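Long-range contacts in NDP-N-acetyl-D-galactosaminuronic acid dehydrogenase (Methanosarcina mazei Go1, PDB 3G79), which probably catalyses the NAD-dependent oxidation of UDP-N-acetyl-mannosamine to the corresponding uronate, as a member of the UDP-glucose/GDP-mannose dehydrogenase family: residues 8-18 against 203-213; 427-436 against 452-463. One frame throughout, in Å; residues are numbered along the deposited sequence.

The two contacts lie on opposite sides of the chain's centre, their own centres about 63 Å apart, and have no element in common. Contact 1 joins helix 7-15 to helix 204-214, which packs on the sheet of the NAD-binding domain; contact 2 joins helix 432-439 and the residues before it to helix 455-459 on the parallel sheet of the UDP-binding domain. Each is partly buried, with residues turned to its sheet and others at the surface. Their chemistry differs: in contact 1 an arginine sandwiched between aliphatic side chains grips the carbonyl of the glycine just past a helix end, whereas contact 2 sets two phenylalanine rings against a helix start, which a glutamate also binds, with lysine bonds further along.

Contact 1: residues 8-18 against 203-213; sequences LEKLLKERGPI and DEASTKRAVEL
Arg209 makes both direct hydrogen bonds between residues 8-18 and 203-213, gripping Gly16 O end-on. Its NH2 lies 2.7 Å from Gly16 O, almost in line with the C=O bond, while NH1 is 2.9 Å from Gly16 O and sits above the carbonyl plane. Gly16, with positive phi, is the first residue beyond helix 8-15. Glu212 OE1 forms a salt bridge with Arg209 NH1, its hydrogen bond weak, and accepts from a water that in turn takes the Ile18 N-H, a second and indirect link.

Apolar contacts hold the guanidinium from both sides: Leu12 CG covers one face and Ile18 CG1 the other, the latter 3.6 Å from Arg209 NE. With chi1 at -72°, Ile18 CG1 stands beside its own backbone N, and CD1 continues to Leu213 CB at 3.8 Å. At the other end of the helix pair, Leu8 CD2 meets Ala205 CB at 3.9 Å. The segment axes run 23° from parallel. Helix 204-214 packs on the sheet of the Rossmann-type NAD-binding domain, where Arg209 and Leu213 touch Leu142, and helix 7-15 lies beside it.

Asp203 caps helix 204-213, its OD2 accepting from Ser206 N and, at 2.5 Å, from Ser206 OG.

Arg209 NE is buried without a partner; the polar contacts described lie at the NH1 and NH2 end, where Gly16 O and Glu212 probably stabilise the charge, with aliphatic groups over both faces.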
loop_
_atom_site.group_PDB
_atom_site.type_symbol
_atom_site.label_atom_id
_atom_site.label_comp_id
_atom_site.label_asym_id
_atom_site.label_seq_id
_atom_site.Cartn_x
_atom_site.Cartn_y
_atom_site.Cartn_z
ATOM N N LEU A 8 12.980 32.715 22.310
ATOM C CA LEU A 8 13.693 31.417 22.311
ATOM C C LEU A 8 14.942 31.407 21.405
ATOM O O LEU A 8 16.040 31.001 21.842
ATOM C CB LEU A 8 12.746 30.265 21.957
ATOM C CG LEU A 8 13.360 28.863 21.825
ATOM C CD1 LEU A 8 14.116 28.458 23.101
ATOM C CD2 LEU A 8 12.296 27.819 21.472
ATOM N N GLU A 9 14.764 31.868 20.164
ATOM C CA GLU A 9 15.837 32.008 19.189
ATOM C C GLU A 9 17.056 32.732 19.775
ATOM O O GLU A 9 18.196 32.321 19.518
ATOM C CB GLU A 9 15.329 32.727 17.930
ATOM C CG GLU A 9 14.354 31.922 17.059
ATOM C CD GLU A 9 13.523 32.796 16.084
ATOM O OE1 GLU A 9 13.539 34.049 16.206
ATOM O OE2 GLU A 9 12.851 32.214 15.189
ATOM N N LYS A 10 16.794 33.801 20.539
ATOM C CA LYS A 10 17.832 34.644 21.179
ATOM C C LYS A 10 18.592 33.871 22.265
ATOM O O LYS A 10 19.836 33.838 22.265
ATOM C CB LYS A 10 17.237 35.891 21.842
ATOM C CG LYS A 10 16.656 36.953 20.939
ATOM C CD LYS A 10 15.817 37.937 21.782
ATOM C CE LYS A 10 15.566 39.279 21.070
ATOM N NZ LYS A 10 15.054 39.118 19.680
ATOM N N LEU A 11 17.827 33.264 23.180
ATOM C CA LEU A 11 18.379 32.425 24.223
ATOM C C LEU A 11 19.230 31.357 23.621
ATOM O O LEU A 11 20.285 31.071 24.127
ATOM C CB LEU A 11 17.269 31.728 24.980
ATOM C CG LEU A 11 16.494 32.571 25.950
ATOM C CD1 LEU A 11 15.222 31.859 26.304
ATOM C CD2 LEU A 11 17.420 32.715 27.132
ATOM N N LEU A 12 18.730 30.746 22.555
ATOM C CA LEU A 12 19.468 29.728 21.852
ATOM C C LEU A 12 20.746 30.278 21.214
ATOM O O LEU A 12 21.804 29.698 21.410
ATOM C CB LEU A 12 18.577 29.002 20.842
ATOM C CG LEU A 12 17.906 27.642 21.100
ATOM C CD1 LEU A 12 17.891 27.181 22.553
ATOM C CD2 LEU A 12 16.495 27.689 20.516
ATOM N N LYS A 13 20.687 31.400 20.503
ATOM C CA LYS A 13 21.926 31.896 19.877
ATOM C C LYS A 13 22.910 32.301 20.967
ATOM O O LYS A 13 24.102 32.084 20.824
ATOM C CB LYS A 13 21.705 33.029 18.844
ATOM C CG LYS A 13 21.407 32.541 17.358
ATOM C CD LYS A 13 22.514 31.634 16.639
ATOM C CE LYS A 13 22.081 31.197 15.204
ATOM N NZ LYS A 13 22.405 29.769 14.783
ATOM N N GLU A 14 22.387 32.874 22.048
ATOM C CA GLU A 14 23.171 33.258 23.211
ATOM C C GLU A 14 23.803 32.068 24.009
ATOM O O GLU A 14 24.881 32.231 24.591
ATOM C CB GLU A 14 22.321 34.190 24.094
ATOM C CG GLU A 14 22.458 34.011 25.599
ATOM C CD GLU A 14 21.396 34.782 26.397
ATOM O OE1 GLU A 14 21.296 34.531 27.628
ATOM O OE2 GLU A 14 20.683 35.629 25.795
ATOM N N ARG A 15 23.144 30.894 24.014
ATOM C CA ARG A 15 23.663 29.671 24.681
ATOM C C ARG A 15 24.765 29.080 23.808
ATOM O O ARG A 15 25.672 28.435 24.288
ATOM C CB ARG A 15 22.524 28.651 24.974
ATOM C CG ARG A 15 22.817 27.436 25.944
ATOM C CD ARG A 15 21.722 27.217 27.141
ATOM N NE ARG A 15 22.147 26.301 28.252
ATOM C CZ ARG A 15 21.621 26.286 29.474
ATOM N NH1 ARG A 15 20.671 27.151 29.781
ATOM N NH2 ARG A 15 22.042 25.410 30.412
ATOM N N GLY A 16 24.693 29.328 22.508
ATOM C CA GLY A 16 25.680 28.803 21.579
ATOM C C GLY A 16 25.414 27.353 21.196
ATOM O O GLY A 16 24.401 26.785 21.577
ATOM N N PRO A 17 26.335 26.745 20.436
ATOM C CA PRO A 17 26.175 25.348 20.051
ATOM C C PRO A 17 26.098 24.372 21.246
ATOM O O PRO A 17 26.727 24.616 22.281
ATOM C CB PRO A 17 27.429 25.069 19.210
ATOM C CG PRO A 17 28.357 26.224 19.481
ATOM C CD PRO A 17 27.489 27.377 19.778
ATOM N N ILE A 18 25.340 23.276 21.069
ATOM C CA ILE A 18 25.137 22.250 22.077
ATOM C C ILE A 18 26.474 21.646 22.410
ATOM O O ILE A 18 27.214 21.241 21.517
ATOM C CB ILE A 18 24.252 21.151 21.540
ATOM C CG1 ILE A 18 22.813 21.630 21.419
ATOM C CG2 ILE A 18 24.259 19.958 22.439
ATOM C CD1 ILE A 18 21.972 20.728 20.556
ATOM N N ASP A 203 8.045 24.037 17.563
ATOM C CA ASP A 203 8.132 25.214 16.714
ATOM C C ASP A 203 9.425 25.049 15.963
ATOM O O ASP A 203 10.215 24.147 16.299
ATOM C CB ASP A 203 8.143 26.530 17.499
ATOM C CG ASP A 203 8.924 26.454 18.809
ATOM O OD1 ASP A 203 8.511 27.172 19.729
ATOM O OD2 ASP A 203 9.945 25.730 18.937
ATOM N N GLU A 204 9.642 25.890 14.953
ATOM C CA GLU A 204 10.801 25.774 14.073
ATOM C C GLU A 204 12.113 25.940 14.828
ATOM O O GLU A 204 13.090 25.261 14.525
ATOM C CB GLU A 204 10.717 26.753 12.899
ATOM C CG GLU A 204 9.279 26.949 12.356
ATOM C CD GLU A 204 8.909 26.090 11.131
ATOM O OE1 GLU A 204 7.695 25.815 10.974
ATOM O OE2 GLU A 204 9.790 25.726 10.317
ATOM N N ALA A 205 12.117 26.783 15.846
ATOM C CA ALA A 205 13.306 26.989 16.660
ATOM C C ALA A 205 13.773 25.710 17.364
ATOM O O ALA A 205 14.983 25.426 17.382
ATOM C CB ALA A 205 13.077 28.111 17.667
ATOM N N SER A 206 12.835 24.948 17.937
ATOM C CA SER A 206 13.169 23.688 18.679
ATOM C C SER A 206 13.556 22.574 17.724
ATOM O O SER A 206 14.464 21.798 17.992
ATOM C CB SER A 206 11.979 23.195 19.518
ATOM O OG SER A 206 11.440 24.215 20.338
ATOM N N THR A 207 12.844 22.491 16.604
ATOM C CA THR A 207 13.239 21.626 15.492
ATOM C C THR A 207 14.685 21.835 15.072
ATOM O O THR A 207 15.422 20.870 14.940
ATOM C CB THR A 207 12.313 21.819 14.253
ATOM O OG1 THR A 207 10.986 21.367 14.549
ATOM C CG2 THR A 207 12.774 21.015 13.117
ATOM N N LYS A 208 15.092 23.083 14.844
ATOM C CA LYS A 208 16.435 23.370 14.371
ATOM C C LYS A 208 17.471 23.104 15.442
ATOM O O LYS A 208 18.596 22.670 15.121
ATOM C CB LYS A 208 16.564 24.798 13.847
ATOM C CG LYS A 208 16.911 24.852 12.355
ATOM C CD LYS A 208 16.095 25.920 11.601
ATOM C CE LYS A 208 15.813 25.484 10.171
ATOM N NZ LYS A 208 14.411 25.828 9.766
ATOM N N ARG A 209 17.102 23.353 16.701
ATOM C CA ARG A 209 18.001 23.053 17.814
ATOM C C ARG A 209 18.165 21.550 17.914
ATOM O O ARG A 209 19.261 21.049 18.269
ATOM C CB ARG A 209 17.461 23.596 19.145
ATOM C CG ARG A 209 18.421 23.526 20.329
ATOM C CD ARG A 209 19.749 24.112 19.989
ATOM N NE ARG A 209 20.532 24.420 21.187
ATOM C CZ ARG A 209 21.677 25.107 21.187
ATOM N NH1 ARG A 209 22.199 25.559 20.046
ATOM N NH2 ARG A 209 22.299 25.337 22.332
ATOM N N ALA A 210 17.103 20.813 17.583
ATOM C CA ALA A 210 17.179 19.357 17.782
ATOM C C ALA A 210 17.948 18.675 16.644
ATOM O O ALA A 210 18.773 17.779 16.893
ATOM C CB ALA A 210 15.820 18.752 18.003
ATOM N N VAL A 211 17.720 19.125 15.413
ATOM C CA VAL A 211 18.547 18.709 14.291
ATOM C C VAL A 211 20.042 18.758 14.661
ATOM O O VAL A 211 20.779 17.822 14.382
ATOM C CB VAL A 211 18.259 19.575 13.034
ATOM C CG1 VAL A 211 19.280 19.300 11.937
ATOM C CG2 VAL A 211 16.860 19.292 12.507
ATOM N N GLU A 212 20.471 19.822 15.330
ATOM C CA GLU A 212 21.858 19.983 15.767
ATOM C C GLU A 212 22.303 18.905 16.760
ATOM O O GLU A 212 23.494 18.523 16.801
ATOM C CB GLU A 212 22.059 21.358 16.396
ATOM C CG GLU A 212 21.550 22.521 15.547
ATOM C CD GLU A 212 21.663 23.874 16.251
ATOM O OE1 GLU A 212 22.292 23.970 17.338
ATOM O OE2 GLU A 212 21.089 24.852 15.713
ATOM N N LEU A 213 21.347 18.420 17.556
ATOM C CA LEU A 213 21.639 17.432 18.569
ATOM C C LEU A 213 21.859 16.111 17.877
ATOM O O LEU A 213 22.704 15.342 18.277
ATOM C CB LEU A 213 20.485 17.336 19.576
ATOM C CG LEU A 213 20.620 16.336 20.693
ATOM C CD1 LEU A 213 21.911 16.585 21.478
ATOM C CD2 LEU A 213 19.373 16.331 21.617
HETATM O O HOH W 1 24.646 23.077 18.238
#

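Contact 2: residues 427-436 against 452-463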
loop_
_atom_site.group_PDB
_atom_site.type_symbol
_atom_site.label_atom_id
_atom_site.label_comp_id
_atom_site.label_asym_id
_atom_site.label_seq_id
_atom_site.Cartn_x
_atom_site.Cartn_y
_atom_site.Cartn_z
ATOM N N TYR A 427 7.896 -26.228 10.436
ATOM C CA TYR A 427 6.642 -26.521 9.775
ATOM C C TYR A 427 6.802 -26.590 8.264
ATOM O O TYR A 427 6.035 -27.271 7.594
ATOM C CB TYR A 427 5.552 -25.529 10.203
ATOM C CG TYR A 427 5.400 -25.406 11.713
ATOM C CD1 TYR A 427 5.794 -26.443 12.566
ATOM C CD2 TYR A 427 4.869 -24.267 12.282
ATOM C CE1 TYR A 427 5.664 -26.336 13.913
ATOM C CE2 TYR A 427 4.714 -24.161 13.644
ATOM C CZ TYR A 427 5.117 -25.197 14.449
ATOM O OH TYR A 427 4.965 -25.088 15.809
ATOM N N SER A 428 7.811 -25.906 7.728
ATOM C CA SER A 428 8.095 -25.973 6.285
ATOM C C SER A 428 8.748 -27.307 5.922
ATOM O O SER A 428 8.689 -27.744 4.763
ATOM C CB SER A 428 8.980 -24.795 5.842
ATOM O OG SER A 428 8.561 -24.292 4.569
ATOM N N SER A 429 9.360 -27.948 6.923
ATOM C CA SER A 429 9.953 -29.260 6.748
ATOM C C SER A 429 8.968 -30.386 7.055
ATOM O O SER A 429 9.235 -31.535 6.716
ATOM C CB SER A 429 11.243 -29.398 7.560
ATOM O OG SER A 429 10.972 -29.336 8.941
ATOM N N LEU A 430 7.814 -30.071 7.650
ATOM C CA LEU A 430 6.791 -31.098 7.918
ATOM C C LEU A 430 6.441 -31.898 6.660
ATOM O O LEU A 430 5.967 -31.341 5.652
ATOM C CB LEU A 430 5.522 -30.485 8.545
ATOM C CG LEU A 430 4.362 -31.417 8.945
ATOM C CD1 LEU A 430 4.656 -32.217 10.205
ATOM C CD2 LEU A 430 3.084 -30.654 9.132
ATOM N N LYS A 431 6.664 -33.206 6.732
ATOM C CA LYS A 431 6.421 -34.106 5.597
ATOM C C LYS A 431 5.099 -34.866 5.770
ATOM O O LYS A 431 4.766 -35.306 6.886
ATOM C CB LYS A 431 7.618 -35.067 5.371
ATOM C CG LYS A 431 8.561 -35.223 6.576
ATOM C CD LYS A 431 9.285 -36.590 6.609
ATOM C CE LYS A 431 9.926 -36.857 8.000
ATOM N NZ LYS A 431 10.003 -38.318 8.383
ATOM N N ALA A 432 4.349 -35.008 4.671
ATOM C CA ALA A 432 3.008 -35.583 4.731
ATOM C C ALA A 432 2.930 -36.955 5.442
ATOM O O ALA A 432 2.109 -37.139 6.335
ATOM C CB ALA A 432 2.370 -35.650 3.317
ATOM N N ASP A 433 3.780 -37.899 5.038
ATOM C CA ASP A 433 3.822 -39.252 5.601
ATOM C C ASP A 433 3.763 -39.255 7.113
ATOM O O ASP A 433 2.980 -39.988 7.731
ATOM C CB ASP A 433 5.154 -39.926 5.257
ATOM C CG ASP A 433 5.220 -40.421 3.858
ATOM O OD1 ASP A 433 4.156 -40.626 3.252
ATOM O OD2 ASP A 433 6.366 -40.600 3.371
ATOM N N TRP A 434 4.638 -38.435 7.680
ATOM C CA TRP A 434 4.898 -38.403 9.095
ATOM C C TRP A 434 3.676 -37.902 9.846
ATOM O O TRP A 434 3.228 -38.534 10.799
ATOM C CB TRP A 434 6.109 -37.521 9.375
ATOM C CG TRP A 434 6.566 -37.598 10.756
ATOM C CD1 TRP A 434 7.475 -38.478 11.269
ATOM C CD2 TRP A 434 6.158 -36.759 11.844
ATOM N NE1 TRP A 434 7.660 -38.236 12.618
ATOM C CE2 TRP A 434 6.859 -37.190 12.994
ATOM C CE3 TRP A 434 5.271 -35.688 11.961
ATOM C CZ2 TRP A 434 6.700 -36.583 14.245
ATOM C CZ3 TRP A 434 5.117 -35.087 13.202
ATOM C CH2 TRP A 434 5.830 -35.537 14.327
ATOM N N ALA A 435 3.130 -36.783 9.401
ATOM C CA ALA A 435 1.943 -36.207 10.041
ATOM C C ALA A 435 0.767 -37.148 9.892
ATOM O O ALA A 435 -0.052 -37.277 10.805
ATOM C CB ALA A 435 1.615 -34.831 9.463
ATOM N N LYS A 436 0.691 -37.818 8.748
ATOM C CA LYS A 436 -0.361 -38.788 8.515
ATOM C C LYS A 436 -0.268 -39.921 9.517
ATOM O O LYS A 436 -1.276 -40.339 10.072
ATOM C CB LYS A 436 -0.279 -39.361 7.105
ATOM C CG LYS A 436 -1.628 -39.791 6.521
ATOM C CD LYS A 436 -1.928 -41.239 6.775
ATOM C CE LYS A 436 -3.325 -41.624 6.251
ATOM N NZ LYS A 436 -3.413 -41.538 4.757
ATOM N N VAL A 452 3.169 -22.494 4.298
ATOM C CA VAL A 452 4.332 -23.379 4.380
ATOM C C VAL A 452 4.102 -24.816 3.900
ATOM O O VAL A 452 5.052 -25.546 3.671
ATOM C CB VAL A 452 4.920 -23.419 5.799
ATOM C CG1 VAL A 452 5.059 -22.011 6.358
ATOM C CG2 VAL A 452 4.086 -24.281 6.708
ATOM N N ILE A 453 2.846 -25.220 3.746
ATOM C CA ILE A 453 2.501 -26.596 3.373
ATOM C C ILE A 453 2.219 -26.671 1.878
ATOM O O ILE A 453 1.397 -25.920 1.331
ATOM C CB ILE A 453 1.319 -27.152 4.250
ATOM C CG1 ILE A 453 1.867 -27.925 5.434
ATOM C CG2 ILE A 453 0.495 -28.177 3.556
ATOM C CD1 ILE A 453 1.891 -27.155 6.645
ATOM N N GLU A 454 2.913 -27.580 1.215
ATOM C CA GLU A 454 2.692 -27.812 -0.198
ATOM C C GLU A 454 1.472 -28.722 -0.317
ATOM O O GLU A 454 1.514 -29.872 0.117
ATOM C CB GLU A 454 3.937 -28.438 -0.851
ATOM C CG GLU A 454 4.046 -28.199 -2.364
ATOM C CD GLU A 454 3.113 -29.080 -3.181
ATOM O OE1 GLU A 454 3.285 -30.318 -3.141
ATOM O OE2 GLU A 454 2.214 -28.538 -3.871
ATOM N N PRO A 455 0.383 -28.202 -0.908
ATOM C CA PRO A 455 -0.910 -28.897 -0.995
ATOM C C PRO A 455 -0.840 -30.288 -1.624
ATOM O O PRO A 455 -1.407 -31.230 -1.066
ATOM C CB PRO A 455 -1.774 -27.977 -1.878
ATOM C CG PRO A 455 -1.084 -26.653 -1.884
ATOM C CD PRO A 455 0.383 -26.911 -1.627
ATOM N N ASP A 456 -0.171 -30.440 -2.770
ATOM C CA ASP A 456 -0.311 -31.702 -3.494
ATOM C C ASP A 456 0.313 -32.879 -2.778
ATOM O O ASP A 456 -0.241 -33.981 -2.787
ATOM C CB ASP A 456 0.147 -31.584 -4.941
ATOM C CG ASP A 456 -0.729 -30.610 -5.749
ATOM O OD1 ASP A 456 -1.861 -30.317 -5.323
ATOM O OD2 ASP A 456 -0.284 -30.128 -6.806
ATOM N N GLU A 457 1.438 -32.627 -2.109
ATOM C CA GLU A 457 2.074 -33.608 -1.249
ATOM C C GLU A 457 1.068 -34.203 -0.237
ATOM O O GLU A 457 0.971 -35.423 -0.087
ATOM C CB GLU A 457 3.260 -32.975 -0.538
ATOM C CG GLU A 457 4.141 -33.955 0.246
ATOM C CD GLU A 457 5.161 -33.243 1.127
ATOM O OE1 GLU A 457 5.593 -33.842 2.151
ATOM O OE2 GLU A 457 5.528 -32.082 0.800
ATOM N N PHE A 458 0.309 -33.331 0.409
ATOM C CA PHE A 458 -0.589 -33.719 1.476
ATOM C C PHE A 458 -1.927 -34.249 0.986
ATOM O O PHE A 458 -2.461 -35.208 1.572
ATOM C CB PHE A 458 -0.787 -32.553 2.453
ATOM C CG PHE A 458 0.405 -32.310 3.357
ATOM C CD1 PHE A 458 0.329 -32.587 4.721
ATOM C CD2 PHE A 458 1.603 -31.812 2.843
ATOM C CE1 PHE A 458 1.404 -32.356 5.555
ATOM C CE2 PHE A 458 2.696 -31.571 3.677
ATOM C CZ PHE A 458 2.603 -31.854 5.028
ATOM N N ILE A 459 -2.459 -33.639 -0.073
ATOM C CA ILE A 459 -3.671 -34.130 -0.722
ATOM C C ILE A 459 -3.465 -35.572 -1.252
ATOM O O ILE A 459 -4.295 -36.458 -1.034
ATOM C CB ILE A 459 -4.100 -33.175 -1.860
ATOM C CG1 ILE A 459 -4.612 -31.836 -1.316
ATOM C CG2 ILE A 459 -5.136 -33.786 -2.707
ATOM C CD1 ILE A 459 -4.820 -30.777 -2.409
ATOM N N GLY A 460 -2.337 -35.807 -1.918
ATOM C CA GLY A 460 -2.060 -37.123 -2.517
ATOM C C GLY A 460 -1.907 -38.244 -1.506
ATOM O O GLY A 460 -1.883 -39.422 -1.858
ATOM N N LYS A 461 -1.808 -37.848 -0.245
ATOM C CA LYS A 461 -1.488 -38.732 0.866
ATOM C C LYS A 461 -2.728 -38.878 1.765
ATOM O O LYS A 461 -2.619 -39.307 2.926
ATOM C CB LYS A 461 -0.305 -38.127 1.634
ATOM C CG LYS A 461 0.307 -38.973 2.729
ATOM C CD LYS A 461 1.336 -39.995 2.210
ATOM C CE LYS A 461 1.521 -41.128 3.255
ATOM N NZ LYS A 461 2.460 -42.255 2.861
ATOM N N GLY A 462 -3.887 -38.475 1.230
ATOM C CA GLY A 462 -5.167 -38.647 1.904
ATOM C C GLY A 462 -5.719 -37.477 2.715
ATOM O O GLY A 462 -6.887 -37.524 3.169
ATOM N N PHE A 463 -4.914 -36.426 2.909
ATOM C CA PHE A 463 -5.319 -35.316 3.782
ATOM C C PHE A 463 -6.473 -34.549 3.225
ATOM O O PHE A 463 -6.736 -34.614 2.019
ATOM C CB PHE A 463 -4.203 -34.312 3.927
ATOM C CG PHE A 463 -3.228 -34.653 4.949
ATOM C CD1 PHE A 463 -2.188 -35.522 4.664
ATOM C CD2 PHE A 463 -3.304 -34.088 6.205
ATOM C CE1 PHE A 463 -1.212 -35.830 5.655
ATOM C CE2 PHE A 463 -2.348 -34.381 7.192
ATOM C CZ PHE A 463 -1.303 -35.234 6.917
#
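Ala432 points its methyl squarely at the Phe458 ring: CB lies 3.8 Å from the ring centroid and 7° off the normal, a CH-pi contact. Ile453 CG2 covers the opposite face, nearer the rim, and Leu430 O lies in the ring plane at its edge, 3.5 Å from Phe458 CZ. The ring is thus bounded on both faces and at one edge. Phe463 turns a face to Phe458 CD1, while its edge meets Ala432 O in plane; its CZ approaches Ala435 CB at 3.9 Å. These two rings also touch Ile446 of strand 445-448.

Glu457 reaches across beside Ala432. Its CG is anti to the backbone N (chi1 -172°) and the chain stays extended, which carries OE1 to 3.0 Å from Ala432 N. The N-H...O angle is a nearly straight 170°, although the donor stands above the carboxylate plane. The bond ties a side chain of one helix to the first turn of the other, where the helix dipole would probably favour the carboxylate.

Lys436 passes alongside Phe463 in the opposite direction and bends at chi2 and chi4, bringing NZ 3.0 Å from Lys461 O. Asp433, an exposed residue, and Lys461 pair as a salt bridge, but the very short modelled distance makes the detail doubtful.

Gly462, with positive phi, is the C' residue of a Schellman motif: Phe463 N donates to Phe458 O and Gly462 N to Ile459 O. Helix 455-459 thus turns into strand 464-467, as in the helix-to-strand connections of a parallel, Rossmann-like alpha/beta domain, here the UDP-binding one.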